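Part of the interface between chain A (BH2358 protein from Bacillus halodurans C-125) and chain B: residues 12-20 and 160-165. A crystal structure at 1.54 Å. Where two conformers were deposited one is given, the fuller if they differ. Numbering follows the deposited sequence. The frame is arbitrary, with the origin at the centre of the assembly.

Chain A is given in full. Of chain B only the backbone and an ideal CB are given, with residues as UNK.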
# COMPACT_ATOMS: atom_id res chain seq x y z
N GLU A 12 0.33 3.92 28.47
CA GLU A 12 1.58 3.84 27.71
C GLU A 12 1.57 4.98 26.71
O GLU A 12 0.51 5.35 26.23
CB GLU A 12 1.67 2.53 26.93
CG GLU A 12 1.22 1.28 27.70
CD GLU A 12 0.94 0.00 26.84
OE1 GLU A 12 0.87 0.02 25.57
OE2 GLU A 12 0.76 -1.06 27.49
N PRO A 13 2.73 5.55 26.39
CA PRO A 13 2.78 6.57 25.34
C PRO A 13 2.53 5.99 23.95
O PRO A 13 2.94 4.87 23.65
CB PRO A 13 4.22 7.09 25.41
CG PRO A 13 4.99 6.03 26.04
CD PRO A 13 4.06 5.31 26.98
N LEU A 14 1.86 6.77 23.12
CA LEU A 14 1.82 6.51 21.67
C LEU A 14 3.21 6.64 21.07
O LEU A 14 4.02 7.46 21.51
CB LEU A 14 0.87 7.50 20.96
CG LEU A 14 -0.62 7.47 21.38
CD1 LEU A 14 -1.33 8.74 20.97
CD2 LEU A 14 -1.30 6.18 20.83
N HIS A 15 3.49 5.84 20.06
CA HIS A 15 4.70 6.07 19.28
C HIS A 15 4.48 7.05 18.14
O HIS A 15 3.36 7.44 17.85
CB HIS A 15 5.38 4.76 18.85
CG HIS A 15 4.68 3.94 17.82
ND1 HIS A 15 4.61 4.29 16.48
CD2 HIS A 15 4.15 2.69 17.91
CE1 HIS A 15 4.03 3.32 15.81
NE2 HIS A 15 3.75 2.33 16.64
N TYR A 16 5.56 7.54 17.58
CA TYR A 16 5.50 8.57 16.53
C TYR A 16 4.65 8.19 15.34
O TYR A 16 3.93 9.03 14.79
CB TYR A 16 6.90 8.88 16.03
CG TYR A 16 7.67 9.98 16.73
CD1 TYR A 16 7.54 10.23 18.08
CD2 TYR A 16 8.54 10.74 16.02
CE1 TYR A 16 8.27 11.25 18.69
CE2 TYR A 16 9.25 11.74 16.61
CZ TYR A 16 9.12 11.99 17.95
OH TYR A 16 9.88 13.02 18.52
N GLY A 17 4.69 6.92 14.97
CA GLY A 17 3.84 6.41 13.90
C GLY A 17 2.37 6.42 14.22
O GLY A 17 1.55 6.77 13.39
N GLU A 18 2.03 5.98 15.41
CA GLU A 18 0.66 6.05 15.85
C GLU A 18 0.13 7.49 15.84
O GLU A 18 -1.00 7.74 15.40
CB GLU A 18 0.54 5.45 17.25
CG GLU A 18 0.64 3.90 17.25
CD GLU A 18 0.88 3.27 18.63
OE1 GLU A 18 1.30 3.96 19.61
OE2 GLU A 18 0.59 2.08 18.79
N VAL A 19 0.94 8.42 16.33
CA VAL A 19 0.54 9.82 16.32
C VAL A 19 0.35 10.33 14.89
O VAL A 19 -0.71 10.86 14.54
CB VAL A 19 1.52 10.71 17.13
CG1 VAL A 19 1.17 12.21 16.95
CG2 VAL A 19 1.47 10.33 18.64
N PHE A 20 1.36 10.13 14.06
CA PHE A 20 1.26 10.66 12.71
C PHE A 20 0.12 10.02 11.92
O PHE A 20 -0.63 10.72 11.22
CB PHE A 20 2.58 10.50 11.95
CG PHE A 20 2.55 11.04 10.57
CD1 PHE A 20 2.63 12.39 10.35
CD2 PHE A 20 2.37 10.21 9.49
CE1 PHE A 20 2.57 12.93 9.09
CE2 PHE A 20 2.32 10.75 8.21
CZ PHE A 20 2.41 12.09 8.02
N UNK B 160 11.57 -0.69 20.82
CA UNK B 160 10.66 0.46 20.85
C UNK B 160 11.03 1.54 19.82
O UNK B 160 12.21 1.90 19.68
CB UNK B 160 10.65 1.07 22.25
N UNK B 161 10.07 2.00 19.06
CA UNK B 161 10.29 3.11 18.15
C UNK B 161 10.26 4.42 18.89
O UNK B 161 9.99 4.44 20.07
CB UNK B 161 9.25 3.11 17.03
N UNK B 162 10.59 5.51 18.21
CA UNK B 162 10.47 6.83 18.86
C UNK B 162 9.08 7.05 19.43
O UNK B 162 8.07 6.75 18.80
CB UNK B 162 10.80 7.95 17.87
N UNK B 163 9.06 7.50 20.69
CA UNK B 163 7.82 7.63 21.45
C UNK B 163 7.41 9.09 21.59
O UNK B 163 8.24 9.97 21.80
CB UNK B 163 7.97 6.99 22.83
N UNK B 164 6.13 9.33 21.49
CA UNK B 164 5.60 10.65 21.71
C UNK B 164 5.65 10.95 23.21
O UNK B 164 5.43 10.07 24.01
CB UNK B 164 4.18 10.77 21.16
N UNK B 165 5.91 12.18 23.59
CA UNK B 165 5.65 12.55 24.98
C UNK B 165 4.42 13.42 25.16
O UNK B 165 4.32 14.51 24.59
CB UNK B 165 6.87 13.28 25.55

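The stretch of chain B runs extended past the turn that leads into the helix of chain A, and a single bridge pairs the backbones at His A15 and position 163, their CA atoms 4.1 Å apart. Two hydrogen bonds fix this register: Tyr A16 N donates to the carbonyl O of position 162 (2.9 Å), and the N of position 164 donates to Leu A14 O (2.8 Å). The residue at 164 must therefore keep its amide hydrogen.

At position 160 the ideal CB points sideways, with nothing of the chain A stretch within 5.5 Å. Many side chains would fit, proline among them at phi -71°; Pro B160 makes no contact here.

At position 161 CB points toward chain A and lies 4.6 Å from His A15 CB. The imidazole presents a face nearby, so a compact apolar group would suit, and the phi of -79° and a backbone N that donates nothing here allow proline. The residue is Pro B161. Its CG packs 3.7 Å from His A15 CB and sits over the ring face, 4.1 Å from the ring centroid, in a CH-pi contact.

Position 162 also points toward chain A, its ideal CB 3.9 Å from Tyr A16 CG. With an aromatic face so close, a small or flat apolar side chain such as alanine, valine or proline is favoured; phi/psi of -54/132° suits proline, and only the carbonyl is needed for the bond to Tyr A16. Pro B162 fills the place, its CB 4.0 Å from the centroid of the Tyr A16 ring and nearly along the ring normal.

At position 163 CB points away overall, though Pro A13 CG is 4.5 Å from it. A flexible aliphatic chain could reach back, while a polar one could turn outward. The residue is Leu B163: CD1 meets Pro A13 CG at 3.8 Å, and CD2 approaches His A15 CB, also at 3.8 Å.

Position 164 points sideways, its ideal CB 3.7 Å from Val A19 CG2 and 3.3 Å from Leu A14 O. A side chain leaving past the valine methyl could be aliphatic or aromatic. His B164, with chi1 t, places its ring so that Val A19 CG2 lies 4.3 Å from the centroid, off-centre; both ring nitrogens are hydrogen-bonded elsewhere in the structure.

At position 165 CB points away and finds nothing of this stretch within 5.5 Å, so most residues fit. It is Ser B165, modelled in two conformers.

Chain B (160-165) PPPLHS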
# COMPACT_ATOMS: atom_id res chain seq x y z
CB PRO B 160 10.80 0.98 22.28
CG PRO B 160 12.18 0.48 22.76
CD PRO B 160 12.49 -0.77 21.97
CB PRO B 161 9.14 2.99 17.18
CG PRO B 161 8.08 2.39 17.95
CD PRO B 161 8.69 1.50 18.94
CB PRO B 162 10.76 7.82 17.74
CG PRO B 162 11.43 7.06 16.71
CD PRO B 162 11.10 5.63 16.85
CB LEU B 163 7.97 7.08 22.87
CG LEU B 163 8.25 5.59 22.96
CD1 LEU B 163 8.32 5.19 24.45
CD2 LEU B 163 7.22 4.77 22.22
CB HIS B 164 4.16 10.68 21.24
CG HIS B 164 3.42 11.92 21.56
ND1 HIS B 164 3.76 13.14 21.02
CD2 HIS B 164 2.32 12.13 22.32
CE1 HIS B 164 2.91 14.06 21.46
NE2 HIS B 164 2.03 13.48 22.25
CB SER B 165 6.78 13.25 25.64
OG SER B 165 6.27 13.62 26.91
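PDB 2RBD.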